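Local coordinates for PA1221 (PDB 4DG8), which belongs to the ANL superfamily of AMP-binding enzymes, carries a phosphopantetheine attachment site of the carrier-protein family, and holds adenosine monophosphate in this model, at residues Glu44-Arg49 with Gly230-Asp236; Ala202-Leu208 with Arg252-Ala257; Phe438-Ile444 with Ala470-Leu476. All blocks are in the same frame, centred on the assembly; numbering follows the deposited sequence.

How the contacts relate
Contacts 1 and 2 both reach one four-stranded mixed sheet in the AMP-binding part of the chain: strand 231-234 pairs with 44-48 in contact 1, and contact 2 joins its other neighbour, the outermost strand 206-209, to strand 256-260 of a second sheet. Both are largely buried, their centres lie about 9 Å apart, and salt bridges E44-R206 and D236-R252 tie them together. Both use an aspartate on a main-chain N-H, and contact 2 adds a guanidinium on carbonyls. Contact 3 lies on the opposite side of the chain's centre, its nearest atoms about 26 Å from contact 1. Only partly buried, it packs a helix and the turn after it by largely apolar surfaces, without a hydrogen bond across.

Contact 1 (Glu44-Arg49 with Gly230-Asp236); sequences EAIRDR and GCCVLND
Strands 44-48 and 231-234 run parallel, their short axes 8° apart and 4.3 Å at closest approach, with I46 bridged to C232 and R47 to V233. R47 carries the pairing on the first strand: its N donates to C232 O at 2.8 Å and its O accepts from L234 N at 3.0 Å. C232 N completes the pattern by donating to A45 O at 2.8 Å. C231 lays its thiol against the neighbouring strand, with SG 3.6 Å from CG of E44 and also against CB of R47; the compact cysteine side chain suits a buried place against the aliphatic parts of E44 and R47. Its SG stands anti to the backbone N (chi1 -175°), which carries it across to them. The carboxylate of E44 turns to R206, beyond this pair. I46 and L234 meet through CG2 and CD1 at 3.8 Å, branched chains filling the side of the sheet where I46 also packs on L58 of helix 55-72. These are two strands of a four-stranded mixed sheet, in which 44-48 also pairs antiparallel with 51-54; there A45 and I46 both face V53, a classic beta bulge. Past the strand ends a side chain takes over from the backbone. D236 OD2 receives the N-H of R49 at 2.7 Å on its syn lone pair, while OD1 is engaged in a salt bridge to R252. The aliphatic part of R49 crosses the same carboxylate, CG 3.4 Å from OD2 of D236. D48, although near D236, sends its own carboxylate to R88; R88 on D48 and R252 on D236 would be expected to offset the two nearby negative charges.

Contact 2 (Ala202-Leu208 with Arg252-Ala257); sequences APQMRFL and RGADSA
Where two beta sheets of the AMP-binding fold adjoin, edge strands 206-209 and 256-260 are joined by a single backbone bridge, F207 to S256. L208 N donates to S256 O at 2.9 Å, while R206 O accepts from both D255 N and S256 N. D255 turns its carboxylate toward the main chain of R206: with CG between the backbone N and the carbonyl carbon (chi1 60°), OD1 reaches R206 N at 2.8 Å. S256 OG donates to the same oxygen from the opposite face of the carboxylate plane, and a water links OD2 of D255 to Q204 N. The guanidinium of R206 lies edge-on to the other segment. Its NH2 reaches R252 O at 2.7 Å, close to the guanidinium plane, and NE makes a weak bond to G253 O. G253 lies against R206 at positive phi, which favours glycine. S256 CB sits over the centre of the F207 ring, 3.6 Å from the centroid, a CH-pi contact that a small serine allows. L208 and A257 meet through their CB atoms at 3.9 Å, and L208 continues onto L245 and L248 of helix 242-250. Across the two segments R206 thus serves carbonyls where the preceding helix has ended, with E44 as its second partner, and the two donors on D255 OD1, R206 N-H and S256 O-H, would be expected to favour its ionised form.

Contact 3 (Phe438-Ile444 with Ala470-Leu476); sequences FRRQPGI and ASPQALL
Aromatic packing comes first: F438, in helix 431-439, presents one ring face to L475 and its edge to P472 and L476. L475 CD2 stands over the middle of the F438 ring, 3.6 Å from the centroid and 2° off the normal, a CH-pi contact. With CG anti to the backbone N (chi1 175°), L475 brings this methyl over the ring. P472 CG meets the edge in the ring plane, 3.5 Å from F438 CE1, and CD2 of L476 touches CZ of F438 at 3.8 Å. Phenylalanine suits this place because a flat ring offers one face to the L475 methyl and its rim to P472 and L476.

The remaining contacts of the turn that follows are of two kinds. I444 CD1 approaches P472 CB at 4.1 Å, an apolar pair. Separately, the methyl of A470 packs on the main chain of G443, 3.8 Å from G443 O. That turn is a type II beta turn from Q441 to I444, and G443 lies against A470 CB with backbone angles that call for glycine.

Contacts of a polar side chain form the third group. Q441 bends at chi2 (-66°) and lays its amide alongside L475, with OE1 3.7 Å from L475 CD2. Q441 makes no hydrogen bond across the pair; its methylene CG meets P472 and its amide packs on the L475 side chain.

P472 holds the N-cap position of helix 473-478 and is the centre of an inverse gamma turn, so one residue both starts the helix and packs against the F438 edge. This helix-and-strand unit is consistent with the smaller C-terminal portion of ANL proteins. Around them, strand 457-466 supplies C462 against F438 and W464 against I444, A470 and P472, while C488 of strand 487-490 packs on P472 and L476.

Contact 1 (Glu44-Arg49 with Gly230-Asp236)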
loop_
_atom_site.group_PDB
_atom_site.type_symbol
_atom_site.label_atom_id
_atom_site.label_comp_id
_atom_site.label_asym_id
_atom_site.label_seq_id
_atom_site.Cartn_x
_atom_site.Cartn_y
_atom_site.Cartn_z
ATOM N N GLU A 44 10.148 17.124 15.993
ATOM C CA GLU A 44 10.884 16.177 15.160
ATOM C C GLU A 44 9.998 15.549 14.055
ATOM O O GLU A 44 9.004 14.874 14.331
ATOM C CB GLU A 44 11.442 15.096 16.084
ATOM C CG GLU A 44 12.414 14.160 15.464
ATOM C CD GLU A 44 12.957 13.187 16.482
ATOM O OE1 GLU A 44 12.196 12.813 17.392
ATOM O OE2 GLU A 44 14.143 12.811 16.383
ATOM N N ALA A 45 10.331 15.839 12.805
ATOM C CA ALA A 45 9.592 15.330 11.648
ATOM C C ALA A 45 10.077 13.966 11.155
ATOM O O ALA A 45 9.305 13.171 10.628
ATOM C CB ALA A 45 9.621 16.347 10.522
ATOM N N ILE A 46 11.383 13.744 11.262
ATOM C CA ILE A 46 12.016 12.525 10.772
ATOM C C ILE A 46 13.083 12.094 11.767
ATOM O O ILE A 46 13.926 12.892 12.150
ATOM C CB ILE A 46 12.742 12.766 9.426
ATOM C CG1 ILE A 46 11.793 13.253 8.328
ATOM C CG2 ILE A 46 13.450 11.512 8.965
ATOM C CD1 ILE A 46 12.536 13.605 7.029
ATOM N N ARG A 47 13.074 10.824 12.147
ATOM C CA ARG A 47 14.158 10.277 12.944
ATOM C C ARG A 47 14.824 9.138 12.193
ATOM O O ARG A 47 14.173 8.147 11.846
ATOM C CB ARG A 47 13.651 9.766 14.300
ATOM C CG ARG A 47 14.694 8.905 15.051
ATOM C CD ARG A 47 15.760 9.754 15.713
ATOM N NE ARG A 47 15.179 10.456 16.846
ATOM C CZ ARG A 47 15.293 10.071 18.111
ATOM N NH1 ARG A 47 16.023 9.005 18.428
ATOM N NH2 ARG A 47 14.692 10.773 19.063
ATOM N N ASP A 48 16.121 9.267 11.950
ATOM C CA ASP A 48 16.849 8.230 11.224
ATOM C C ASP A 48 18.176 7.897 11.916
ATOM O O ASP A 48 18.445 8.414 13.004
ATOM C CB ASP A 48 17.022 8.631 9.747
ATOM C CG ASP A 48 17.862 9.896 9.547
ATOM O OD1 ASP A 48 18.629 10.294 10.461
ATOM O OD2 ASP A 48 17.779 10.474 8.432
ATOM N N ARG A 49 19.002 7.030 11.322
ATOM C CA ARG A 49 20.259 6.650 11.988
ATOM C C ARG A 49 21.231 7.828 12.210
ATOM O O ARG A 49 22.130 7.749 13.063
ATOM C CB ARG A 49 20.963 5.499 11.264
ATOM C CG ARG A 49 21.474 5.837 9.863
ATOM C CD ARG A 49 21.799 4.572 9.101
ATOM N NE ARG A 49 22.793 4.791 8.055
ATOM C CZ ARG A 49 24.105 4.872 8.280
ATOM N NH1 ARG A 49 24.584 4.769 9.517
ATOM N NH2 ARG A 49 24.942 5.069 7.268
ATOM N N GLY A 230 3.618 14.671 13.937
ATOM C CA GLY A 230 4.329 13.519 14.482
ATOM C C GLY A 230 5.671 13.307 13.807
ATOM O O GLY A 230 6.172 14.192 13.105
ATOM N N CYS A 231 6.269 12.141 14.025
ATOM C CA CYS A 231 7.605 11.870 13.500
ATOM C C CYS A 231 7.654 10.610 12.653
ATOM O O CYS A 231 7.135 9.564 13.040
ATOM C CB CYS A 231 8.631 11.747 14.637
ATOM S SG CYS A 231 10.345 11.552 14.061
ATOM N N CYS A 232 8.299 10.712 11.499
ATOM C CA CYS A 232 8.540 9.532 10.708
ATOM C C CYS A 232 9.792 8.890 11.277
ATOM O O CYS A 232 10.896 9.423 11.140
ATOM C CB CYS A 232 8.797 9.934 9.250
ATOM S SG CYS A 232 7.318 10.504 8.425
ATOM N N VAL A 233 9.623 7.714 11.867
ATOM C CA VAL A 233 10.746 6.977 12.410
ATOM C C VAL A 233 11.097 5.937 11.363
ATOM O O VAL A 233 10.451 4.887 11.266
ATOM C CB VAL A 233 10.322 6.249 13.698
ATOM C CG1 VAL A 233 11.507 5.547 14.325
ATOM C CG2 VAL A 233 9.711 7.254 14.690
ATOM N N LEU A 234 12.176 6.197 10.632
ATOM C CA LEU A 234 12.462 5.440 9.421
ATOM C C LEU A 234 13.155 4.165 9.809
ATOM O O LEU A 234 14.085 4.194 10.619
ATOM C CB LEU A 234 13.391 6.231 8.494
ATOM C CG LEU A 234 13.007 7.656 8.092
ATOM C CD1 LEU A 234 14.042 8.207 7.091
ATOM C CD2 LEU A 234 11.605 7.706 7.507
ATOM N N ASN A 235 12.773 3.048 9.204
ATOM C CA ASN A 235 13.553 1.864 9.447
ATOM C C ASN A 235 14.655 1.837 8.408
ATOM O O ASN A 235 14.468 1.356 7.286
ATOM C CB ASN A 235 12.699 0.598 9.281
ATOM C CG ASN A 235 13.551 -0.682 9.287
ATOM O OD1 ASN A 235 14.669 -0.682 9.794
ATOM N ND2 ASN A 235 13.028 -1.762 8.712
ATOM N N ASP A 236 15.818 2.324 8.833
ATOM C CA ASP A 236 17.091 2.195 8.121
ATOM C C ASP A 236 17.993 1.144 8.764
ATOM O O ASP A 236 19.206 1.147 8.553
ATOM C CB ASP A 236 17.801 3.547 7.958
ATOM C CG ASP A 236 17.853 4.333 9.248
ATOM O OD1 ASP A 236 17.611 3.724 10.323
ATOM O OD2 ASP A 236 18.147 5.544 9.178
#

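Contact 2 (Ala202-Leu208 with Arg252-Ala257)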
loop_
_atom_site.group_PDB
_atom_site.type_symbol
_atom_site.label_atom_id
_atom_site.label_comp_id
_atom_site.label_asym_id
_atom_site.label_seq_id
_atom_site.Cartn_x
_atom_site.Cartn_y
_atom_site.Cartn_z
ATOM N N ALA A 202 -1.942 7.875 20.203
ATOM C CA ALA A 202 -0.540 8.239 20.381
ATOM C C ALA A 202 -0.333 9.732 20.112
ATOM O O ALA A 202 -0.135 10.136 18.967
ATOM C CB ALA A 202 0.371 7.369 19.478
ATOM N N PRO A 203 -0.418 10.567 21.165
ATOM C CA PRO A 203 -0.324 12.020 20.975
ATOM C C PRO A 203 0.882 12.431 20.122
ATOM O O PRO A 203 0.781 13.380 19.338
ATOM C CB PRO A 203 -0.183 12.552 22.412
ATOM C CG PRO A 203 -0.918 11.555 23.253
ATOM C CD PRO A 203 -0.641 10.202 22.578
ATOM N N GLN A 204 1.999 11.719 20.263
ATOM C CA GLN A 204 3.234 12.083 19.554
ATOM C C GLN A 204 3.295 11.560 18.127
ATOM O O GLN A 204 4.188 11.947 17.356
ATOM C CB GLN A 204 4.490 11.617 20.309
ATOM C CG GLN A 204 4.761 12.341 21.618
ATOM C CD GLN A 204 6.242 12.355 21.953
ATOM O OE1 GLN A 204 6.788 11.375 22.477
ATOM N NE2 GLN A 204 6.909 13.466 21.629
ATOM N N MET A 205 2.375 10.661 17.789
ATOM C CA MET A 205 2.247 10.177 16.419
ATOM C C MET A 205 3.603 9.795 15.836
ATOM O O MET A 205 3.974 10.276 14.759
ATOM C CB MET A 205 1.543 11.213 15.533
ATOM C CG MET A 205 0.084 11.468 15.946
ATOM S SD MET A 205 -0.868 9.958 15.770
ATOM C CE MET A 205 -1.433 10.103 14.067
ATOM N N ARG A 206 4.350 8.926 16.523
ATOM C CA ARG A 206 5.651 8.571 15.981
ATOM C C ARG A 206 5.520 7.250 15.240
ATOM O O ARG A 206 5.593 6.162 15.822
ATOM C CB ARG A 206 6.685 8.487 17.104
ATOM C CG ARG A 206 6.901 9.825 17.836
ATOM C CD ARG A 206 7.887 9.702 18.989
ATOM N NE ARG A 206 9.240 9.391 18.530
ATOM C CZ ARG A 206 10.149 10.292 18.164
ATOM N NH1 ARG A 206 9.862 11.587 18.165
ATOM N NH2 ARG A 206 11.348 9.896 17.771
ATOM N N PHE A 207 5.430 7.368 13.918
ATOM C CA PHE A 207 5.095 6.237 13.068
ATOM C C PHE A 207 6.334 5.530 12.590
ATOM O O PHE A 207 7.266 6.163 12.108
ATOM C CB PHE A 207 4.274 6.679 11.851
ATOM C CG PHE A 207 2.815 6.549 12.049
ATOM C CD1 PHE A 207 2.083 7.595 12.600
ATOM C CD2 PHE A 207 2.166 5.371 11.728
ATOM C CE1 PHE A 207 0.728 7.465 12.807
ATOM C CE2 PHE A 207 0.800 5.240 11.930
ATOM C CZ PHE A 207 0.086 6.280 12.460
ATOM N N LEU A 208 6.338 4.212 12.744
ATOM C CA LEU A 208 7.313 3.383 12.093
ATOM C C LEU A 208 7.101 3.540 10.589
ATOM O O LEU A 208 5.996 3.348 10.090
ATOM C CB LEU A 208 7.095 1.928 12.496
ATOM C CG LEU A 208 7.939 0.929 11.708
ATOM C CD1 LEU A 208 9.402 1.170 11.998
ATOM C CD2 LEU A 208 7.558 -0.500 12.056
ATOM N N ARG A 252 14.541 4.659 19.094
ATOM C CA ARG A 252 13.957 5.800 18.388
ATOM C C ARG A 252 12.578 6.313 18.798
ATOM O O ARG A 252 12.118 7.316 18.264
ATOM C CB ARG A 252 14.086 5.595 16.893
ATOM C CG ARG A 252 15.530 5.346 16.563
ATOM C CD ARG A 252 15.703 5.105 15.131
ATOM N NE ARG A 252 17.056 4.687 14.825
ATOM C CZ ARG A 252 17.459 4.430 13.588
ATOM N NH1 ARG A 252 16.602 4.570 12.592
ATOM N NH2 ARG A 252 18.698 4.037 13.351
ATOM N N GLY A 253 11.935 5.644 19.748
ATOM C CA GLY A 253 10.635 6.088 20.214
ATOM C C GLY A 253 9.425 5.927 19.293
ATOM O O GLY A 253 8.422 6.624 19.473
ATOM N N ALA A 254 9.471 5.006 18.338
ATOM C CA ALA A 254 8.255 4.722 17.577
ATOM C C ALA A 254 7.164 4.226 18.525
ATOM O O ALA A 254 7.408 3.339 19.348
ATOM C CB ALA A 254 8.517 3.702 16.481
ATOM N N ASP A 255 6.018 4.900 18.498
ATOM C CA ASP A 255 4.805 4.483 19.215
ATOM C C ASP A 255 3.607 4.005 18.361
ATOM O O ASP A 255 2.591 3.616 18.905
ATOM C CB ASP A 255 4.369 5.576 20.200
ATOM C CG ASP A 255 4.064 6.907 19.508
ATOM O OD1 ASP A 255 3.659 6.892 18.320
ATOM O OD2 ASP A 255 4.221 7.966 20.161
ATOM N N SER A 256 3.712 4.084 17.036
ATOM C CA SER A 256 2.595 3.773 16.152
ATOM C C SER A 256 3.135 2.960 14.990
ATOM O O SER A 256 4.206 3.263 14.464
ATOM C CB SER A 256 1.953 5.061 15.586
ATOM O OG SER A 256 1.524 5.948 16.614
ATOM N N ALA A 257 2.421 1.920 14.587
ATOM C CA ALA A 257 2.939 1.131 13.479
ATOM C C ALA A 257 1.868 0.431 12.674
ATOM O O ALA A 257 0.822 0.061 13.195
ATOM C CB ALA A 257 3.999 0.123 13.970
HETATM O O HOH W 1 2.580 9.230 21.651
#

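Contact 3 (Phe438-Ile444 with Ala470-Leu476)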
loop_
_atom_site.group_PDB
_atom_site.type_symbol
_atom_site.label_atom_id
_atom_site.label_comp_id
_atom_site.label_asym_id
_atom_site.label_seq_id
_atom_site.Cartn_x
_atom_site.Cartn_y
_atom_site.Cartn_z
ATOM N N PHE A 438 2.262 -18.373 -18.111
ATOM C CA PHE A 438 3.208 -19.485 -18.130
ATOM C C PHE A 438 2.800 -20.552 -19.156
ATOM O O PHE A 438 3.647 -21.073 -19.883
ATOM C CB PHE A 438 3.355 -20.123 -16.740
ATOM C CG PHE A 438 4.462 -19.531 -15.906
ATOM C CD1 PHE A 438 5.745 -20.056 -15.962
ATOM C CD2 PHE A 438 4.216 -18.464 -15.050
ATOM C CE1 PHE A 438 6.772 -19.519 -15.192
ATOM C CE2 PHE A 438 5.239 -17.921 -14.273
ATOM C CZ PHE A 438 6.517 -18.448 -14.347
ATOM N N ARG A 439 1.507 -20.873 -19.211
ATOM C CA ARG A 439 1.014 -21.860 -20.178
ATOM C C ARG A 439 1.443 -21.540 -21.610
ATOM O O ARG A 439 1.679 -22.445 -22.414
ATOM C CB ARG A 439 -0.513 -21.969 -20.132
ATOM C CG ARG A 439 -1.050 -22.891 -19.067
ATOM C CD ARG A 439 -2.527 -23.160 -19.283
ATOM N NE ARG A 439 -3.144 -23.676 -18.069
ATOM C CZ ARG A 439 -3.554 -22.910 -17.063
ATOM N NH1 ARG A 439 -3.418 -21.591 -17.138
ATOM N NH2 ARG A 439 -4.100 -23.457 -15.983
ATOM N N ARG A 440 1.540 -20.249 -21.916
ATOM C CA ARG A 440 1.820 -19.793 -23.273
ATOM C C ARG A 440 3.299 -19.855 -23.693
ATOM O O ARG A 440 3.618 -19.619 -24.865
ATOM C CB ARG A 440 1.235 -18.391 -23.512
ATOM C CG ARG A 440 -0.296 -18.348 -23.461
ATOM C CD ARG A 440 -0.851 -17.048 -24.021
ATOM N NE ARG A 440 -0.437 -15.895 -23.231
ATOM C CZ ARG A 440 -1.272 -15.099 -22.574
ATOM N NH1 ARG A 440 -2.584 -15.317 -22.625
ATOM N NH2 ARG A 440 -0.793 -14.077 -21.874
ATOM N N GLN A 441 4.199 -20.163 -22.757
ATOM C CA GLN A 441 5.583 -20.439 -23.142
ATOM C C GLN A 441 5.577 -21.708 -23.990
ATOM O O GLN A 441 4.824 -22.650 -23.716
ATOM C CB GLN A 441 6.496 -20.623 -21.927
ATOM C CG GLN A 441 6.459 -19.499 -20.909
ATOM C CD GLN A 441 7.007 -18.190 -21.451
ATOM O OE1 GLN A 441 6.304 -17.179 -21.476
ATOM N NE2 GLN A 441 8.271 -18.198 -21.878
ATOM N N PRO A 442 6.414 -21.740 -25.029
ATOM C CA PRO A 442 6.401 -22.868 -25.965
ATOM C C PRO A 442 6.967 -24.117 -25.291
ATOM O O PRO A 442 7.945 -24.024 -24.541
ATOM C CB PRO A 442 7.326 -22.388 -27.081
ATOM C CG PRO A 442 8.316 -21.528 -26.356
ATOM C CD PRO A 442 7.568 -20.851 -25.240
ATOM N N GLY A 443 6.346 -25.265 -25.542
ATOM C CA GLY A 443 6.774 -26.509 -24.926
ATOM C C GLY A 443 6.067 -26.808 -23.612
ATOM O O GLY A 443 6.137 -27.929 -23.107
ATOM N N ILE A 444 5.386 -25.812 -23.046
ATOM C CA ILE A 444 4.595 -26.051 -21.841
ATOM C C ILE A 444 3.135 -26.332 -22.192
ATOM O O ILE A 444 2.499 -25.547 -22.904
ATOM C CB ILE A 444 4.684 -24.877 -20.839
ATOM C CG1 ILE A 444 6.148 -24.508 -20.587
ATOM C CG2 ILE A 444 3.973 -25.236 -19.523
ATOM C CD1 ILE A 444 6.369 -23.658 -19.362
ATOM N N ALA A 470 11.978 -27.425 -21.636
ATOM C CA ALA A 470 11.037 -26.307 -21.796
ATOM C C ALA A 470 10.951 -25.284 -20.646
ATOM O O ALA A 470 10.036 -24.456 -20.634
ATOM C CB ALA A 470 9.644 -26.835 -22.135
ATOM N N SER A 471 11.856 -25.361 -19.672
ATOM C CA SER A 471 11.837 -24.435 -18.528
ATOM C C SER A 471 11.701 -22.958 -18.942
ATOM O O SER A 471 12.445 -22.469 -19.799
ATOM C CB SER A 471 13.091 -24.623 -17.663
ATOM O OG SER A 471 13.071 -23.775 -16.524
ATOM N N PRO A 472 10.748 -22.244 -18.317
ATOM C CA PRO A 472 10.360 -20.868 -18.665
ATOM C C PRO A 472 11.280 -19.774 -18.097
ATOM O O PRO A 472 10.788 -18.843 -17.458
ATOM C CB PRO A 472 8.974 -20.745 -18.029
ATOM C CG PRO A 472 9.073 -21.597 -16.806
ATOM C CD PRO A 472 9.938 -22.774 -17.205
ATOM N N GLN A 473 12.582 -19.870 -18.351
ATOM C CA GLN A 473 13.559 -18.918 -17.814
ATOM C C GLN A 473 13.443 -17.522 -18.426
ATOM O O GLN A 473 13.672 -16.506 -17.751
ATOM C CB GLN A 473 14.982 -19.454 -18.019
ATOM C CG GLN A 473 15.273 -20.725 -17.245
ATOM C CD GLN A 473 15.002 -20.562 -15.763
ATOM O OE1 GLN A 473 15.461 -19.602 -15.139
ATOM N NE2 GLN A 473 14.239 -21.491 -15.192
ATOM N N ALA A 474 13.090 -17.481 -19.707
ATOM C CA ALA A 474 13.008 -16.220 -20.437
ATOM C C ALA A 474 11.849 -15.378 -19.932
ATOM O O ALA A 474 11.901 -14.149 -19.986
ATOM C CB ALA A 474 12.881 -16.466 -21.936
ATOM N N LEU A 475 10.802 -16.041 -19.447
ATOM C CA LEU A 475 9.692 -15.340 -18.810
ATOM C C LEU A 475 10.113 -14.768 -17.453
ATOM O O LEU A 475 9.865 -13.597 -17.156
ATOM C CB LEU A 475 8.485 -16.265 -18.643
ATOM C CG LEU A 475 7.295 -15.690 -17.870
ATOM C CD1 LEU A 475 6.817 -14.366 -18.470
ATOM C CD2 LEU A 475 6.171 -16.710 -17.842
ATOM N N LEU A 476 10.756 -15.599 -16.636
ATOM C CA LEU A 476 11.241 -15.161 -15.325
ATOM C C LEU A 476 12.122 -13.913 -15.442
ATOM O O LEU A 476 11.987 -12.971 -14.655
ATOM C CB LEU A 476 12.015 -16.282 -14.630
ATOM C CG LEU A 476 11.247 -17.571 -14.360
ATOM C CD1 LEU A 476 12.144 -18.576 -13.665
ATOM C CD2 LEU A 476 10.023 -17.282 -13.522
#